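Local coordinates for VlsE1 (Borreliella burgdorferi, PDB 1L8W), which is a variable surface lipoprotein antigen of the Lyme disease spirochaete, whose antigenic switching is thought to help it evade host immunity, at residues 183-195 / 205-217. Numbering follows the deposited sequence.
Sequences KGENNKGAGKLFG and SEAASKAAGAVSA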
loop_
_atom_site.group_PDB
_atom_site.type_symbol
_atom_site.label_atom_id
_atom_site.label_comp_id
_atom_site.label_asym_id
_atom_site.label_seq_id
_atom_site.Cartn_x
_atom_site.Cartn_y
_atom_site.Cartn_z
ATOM N N LYS A 183 16.761 -2.660 10.206
ATOM C CA LYS A 183 17.275 -4.005 9.976
ATOM C C LYS A 183 16.774 -5.050 10.965
ATOM O O LYS A 183 16.395 -4.737 12.096
ATOM C CB LYS A 183 18.803 -3.995 9.964
ATOM C CG LYS A 183 19.393 -3.744 8.582
ATOM C CD LYS A 183 19.092 -4.910 7.642
ATOM C CE LYS A 183 19.656 -4.671 6.246
ATOM N NZ LYS A 183 19.476 -5.851 5.354
ATOM N N GLY A 184 16.787 -6.299 10.515
ATOM C CA GLY A 184 16.324 -7.400 11.331
ATOM C C GLY A 184 15.532 -8.317 10.427
ATOM O O GLY A 184 14.359 -8.068 10.163
ATOM N N GLU A 185 16.178 -9.373 9.947
ATOM C CA GLU A 185 15.549 -10.325 9.043
ATOM C C GLU A 185 14.642 -11.316 9.768
ATOM O O GLU A 185 14.339 -12.390 9.247
ATOM C CB GLU A 185 16.632 -11.088 8.269
ATOM C CG GLU A 185 17.466 -12.025 9.140
ATOM C CD GLU A 185 18.693 -12.569 8.432
ATOM O OE1 GLU A 185 18.544 -13.288 7.420
ATOM O OE2 GLU A 185 19.814 -12.273 8.896
ATOM N N ASN A 186 14.202 -10.951 10.968
ATOM C CA ASN A 186 13.337 -11.821 11.762
ATOM C C ASN A 186 12.076 -12.288 11.031
ATOM O O ASN A 186 11.595 -13.394 11.267
ATOM C CB ASN A 186 12.919 -11.113 13.061
ATOM C CG ASN A 186 14.101 -10.737 13.931
ATOM O OD1 ASN A 186 14.887 -11.594 14.336
ATOM N ND2 ASN A 186 14.232 -9.447 14.228
ATOM N N ASN A 187 11.540 -11.458 10.144
ATOM C CA ASN A 187 10.311 -11.830 9.449
ATOM C C ASN A 187 10.434 -12.216 7.978
ATOM O O ASN A 187 9.431 -12.329 7.276
ATOM C CB ASN A 187 9.277 -10.715 9.624
ATOM C CG ASN A 187 8.917 -10.481 11.088
ATOM O OD1 ASN A 187 8.405 -11.376 11.760
ATOM N ND2 ASN A 187 9.194 -9.280 11.589
ATOM N N LYS A 188 11.660 -12.443 7.521
ATOM C CA LYS A 188 11.892 -12.827 6.136
ATOM C C LYS A 188 11.026 -14.017 5.734
ATOM O O LYS A 188 10.740 -14.214 4.553
ATOM C CB LYS A 188 13.378 -13.150 5.921
ATOM C CG LYS A 188 13.972 -14.187 6.874
ATOM C CD LYS A 188 15.470 -14.359 6.597
ATOM C CE LYS A 188 16.189 -15.162 7.691
ATOM N NZ LYS A 188 15.876 -16.625 7.664
ATOM N N GLY A 189 10.606 -14.800 6.724
ATOM C CA GLY A 189 9.763 -15.951 6.462
ATOM C C GLY A 189 8.395 -15.586 5.902
ATOM O O GLY A 189 7.647 -16.457 5.462
ATOM N N ALA A 190 8.058 -14.303 5.911
ATOM C CA ALA A 190 6.770 -13.862 5.381
ATOM C C ALA A 190 6.696 -14.122 3.872
ATOM O O ALA A 190 5.614 -14.181 3.298
ATOM C CB ALA A 190 6.565 -12.381 5.674
ATOM N N GLY A 191 7.858 -14.309 3.248
ATOM C CA GLY A 191 7.918 -14.566 1.818
ATOM C C GLY A 191 7.220 -15.834 1.366
ATOM O O GLY A 191 6.799 -15.932 0.213
ATOM N N LYS A 192 7.085 -16.807 2.264
ATOM C CA LYS A 192 6.445 -18.076 1.924
ATOM C C LYS A 192 5.003 -17.899 1.468
ATOM O O LYS A 192 4.448 -18.764 0.787
ATOM C CB LYS A 192 6.482 -19.027 3.125
ATOM C CG LYS A 192 7.881 -19.283 3.659
ATOM C CD LYS A 192 7.872 -20.221 4.854
ATOM C CE LYS A 192 9.302 -20.595 5.234
ATOM N NZ LYS A 192 9.322 -21.584 6.339
ATOM N N LEU A 193 4.403 -16.784 1.857
ATOM C CA LEU A 193 3.021 -16.482 1.508
ATOM C C LEU A 193 2.915 -15.992 0.076
ATOM O O LEU A 193 1.829 -15.979 -0.502
ATOM C CB LEU A 193 2.466 -15.416 2.460
ATOM C CG LEU A 193 2.580 -15.779 3.944
ATOM C CD1 LEU A 193 1.941 -14.702 4.775
ATOM C CD2 LEU A 193 1.916 -17.117 4.215
ATOM N N PHE A 194 4.055 -15.601 -0.490
ATOM C CA PHE A 194 4.118 -15.092 -1.852
ATOM C C PHE A 194 4.386 -16.170 -2.900
ATOM O O PHE A 194 4.535 -15.872 -4.086
ATOM C CB PHE A 194 5.181 -13.988 -1.936
ATOM C CG PHE A 194 4.827 -12.752 -1.143
ATOM C CD1 PHE A 194 4.867 -12.764 0.245
ATOM C CD2 PHE A 194 4.376 -11.604 -1.784
ATOM C CE1 PHE A 194 4.457 -11.656 0.981
ATOM C CE2 PHE A 194 3.963 -10.487 -1.056
ATOM C CZ PHE A 194 4.002 -10.512 0.327
ATOM N N GLY A 195 4.423 -17.426 -2.465
ATOM C CA GLY A 195 4.687 -18.507 -3.396
ATOM C C GLY A 195 3.443 -19.275 -3.790
ATOM O O GLY A 195 2.331 -18.769 -3.678
ATOM N N SER A 205 1.208 -21.355 9.215
ATOM C CA SER A 205 0.920 -20.608 10.426
ATOM C C SER A 205 2.027 -19.651 10.862
ATOM O O SER A 205 1.774 -18.469 11.079
ATOM C CB SER A 205 0.598 -21.602 11.547
ATOM O OG SER A 205 0.165 -20.946 12.720
ATOM N N GLU A 206 3.247 -20.168 10.991
ATOM C CA GLU A 206 4.397 -19.372 11.411
ATOM C C GLU A 206 4.784 -18.249 10.449
ATOM O O GLU A 206 5.230 -17.178 10.881
ATOM C CB GLU A 206 5.609 -20.279 11.623
ATOM C CG GLU A 206 6.940 -19.538 11.534
ATOM C CD GLU A 206 8.130 -20.463 11.642
ATOM O OE1 GLU A 206 8.135 -21.496 10.945
ATOM O OE2 GLU A 206 9.061 -20.154 12.414
ATOM N N ALA A 207 4.641 -18.497 9.151
ATOM C CA ALA A 207 4.987 -17.490 8.154
ATOM C C ALA A 207 3.976 -16.344 8.185
ATOM O O ALA A 207 4.334 -15.192 7.935
ATOM C CB ALA A 207 5.032 -18.115 6.773
ATOM N N ALA A 208 2.719 -16.668 8.491
ATOM C CA ALA A 208 1.658 -15.667 8.571
ATOM C C ALA A 208 1.904 -14.782 9.778
ATOM O O ALA A 208 1.531 -13.611 9.781
ATOM C CB ALA A 208 0.289 -16.338 8.690
ATOM N N SER A 209 2.522 -15.354 10.810
ATOM C CA SER A 209 2.835 -14.604 12.019
ATOM C C SER A 209 3.980 -13.643 11.696
ATOM O O SER A 209 4.025 -12.514 12.195
ATOM C CB SER A 209 3.232 -15.565 13.144
ATOM O OG SER A 209 3.311 -14.914 14.401
ATOM N N LYS A 210 4.892 -14.097 10.843
ATOM C CA LYS A 210 6.035 -13.298 10.415
ATOM C C LYS A 210 5.547 -12.079 9.642
ATOM O O LYS A 210 6.040 -10.964 9.841
ATOM C CB LYS A 210 6.959 -14.137 9.525
ATOM C CG LYS A 210 7.585 -15.356 10.229
ATOM C CD LYS A 210 8.297 -14.939 11.511
ATOM C CE LYS A 210 9.017 -16.109 12.178
ATOM N NZ LYS A 210 10.250 -16.509 11.437
ATOM N N ALA A 211 4.561 -12.301 8.770
ATOM C CA ALA A 211 3.988 -11.226 7.960
ATOM C C ALA A 211 3.299 -10.206 8.848
ATOM O O ALA A 211 3.420 -9.002 8.623
ATOM C CB ALA A 211 2.992 -11.796 6.945
ATOM N N ALA A 212 2.564 -10.680 9.850
ATOM C CA ALA A 212 1.903 -9.755 10.752
ATOM C C ALA A 212 2.942 -9.015 11.619
ATOM O O ALA A 212 2.799 -7.825 11.889
ATOM C CB ALA A 212 0.913 -10.500 11.629
ATOM N N GLY A 213 3.992 -9.721 12.041
ATOM C CA GLY A 213 5.026 -9.108 12.865
ATOM C C GLY A 213 5.736 -7.991 12.131
ATOM O O GLY A 213 5.975 -6.921 12.688
ATOM N N ALA A 214 6.065 -8.242 10.866
ATOM C CA ALA A 214 6.734 -7.264 10.020
ATOM C C ALA A 214 5.880 -6.000 9.926
ATOM O O ALA A 214 6.390 -4.878 10.025
ATOM C CB ALA A 214 6.964 -7.861 8.620
ATOM N N VAL A 215 4.578 -6.188 9.735
ATOM C CA VAL A 215 3.641 -5.075 9.639
ATOM C C VAL A 215 3.498 -4.359 10.987
ATOM O O VAL A 215 3.360 -3.135 11.036
ATOM C CB VAL A 215 2.239 -5.569 9.172
ATOM C CG1 VAL A 215 1.192 -4.455 9.314
ATOM C CG2 VAL A 215 2.316 -6.042 7.738
ATOM N N SER A 216 3.539 -5.109 12.080
ATOM C CA SER A 216 3.394 -4.490 13.395
ATOM C C SER A 216 4.599 -3.642 13.762
ATOM O O SER A 216 4.460 -2.620 14.441
ATOM C CB SER A 216 3.187 -5.548 14.482
ATOM O OG SER A 216 4.364 -6.315 14.686
ATOM N N ALA A 217 5.769 -4.071 13.294
ATOM C CA ALA A 217 7.046 -3.411 13.572
ATOM C C ALA A 217 7.334 -2.109 12.827
ATOM O O ALA A 217 8.409 -1.527 12.996
ATOM C CB ALA A 217 8.180 -4.397 13.315
HETATM O O HOH W 1 7.258 -21.087 8.308
#
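With CG set opposite its own carbonyl carbon (chi1 -61°), N187 lays its amide along the backbone of helix 205-216, while K210 is bent at chi2 (-54°) and again at chi4. N187 OD1 lies 3.1 Å from K210 O, but both are acceptors and no bond joins them; N187 ND2 instead donates an N-H hydrogen bond to D269 OD1, at the start of helix 269-281. A short polar side chain suits this place, since its CB can rest on A214 CB (3.8 Å) while its amide reaches that carboxylate. The long lysine chain brings K210 CD to 3.6 Å from N187 OD1, and its bends carry NZ back to N186 O, where it makes a weak hydrogen bond at 3.4 Å. E206 OE2 forms a long ion pair with the same ammonium.

These residues join a 3-10 segment, 188-193, to the helix that follows it in this largely helical lipoprotein. The two backbones approach closely because small residues meet: A190 CB sits 3.6 Å from A211 CA, and G189 fits because a CB here would point at the helix and crowd K210 CG; its carbonyl O lies 3.4 Å from A207 CB. L193 supplies the bulk that the alanines lack, its CD1 lying over A208 CA and against A211 CB (3.8 Å). L193 and A211 also touch I301 of the long helix 294-333, so the apolar layer continues onto that helix. Toward the outer side, the extended chain of K192 passes A207 CB, and its NZ is linked to E206 OE1 through one bridging water.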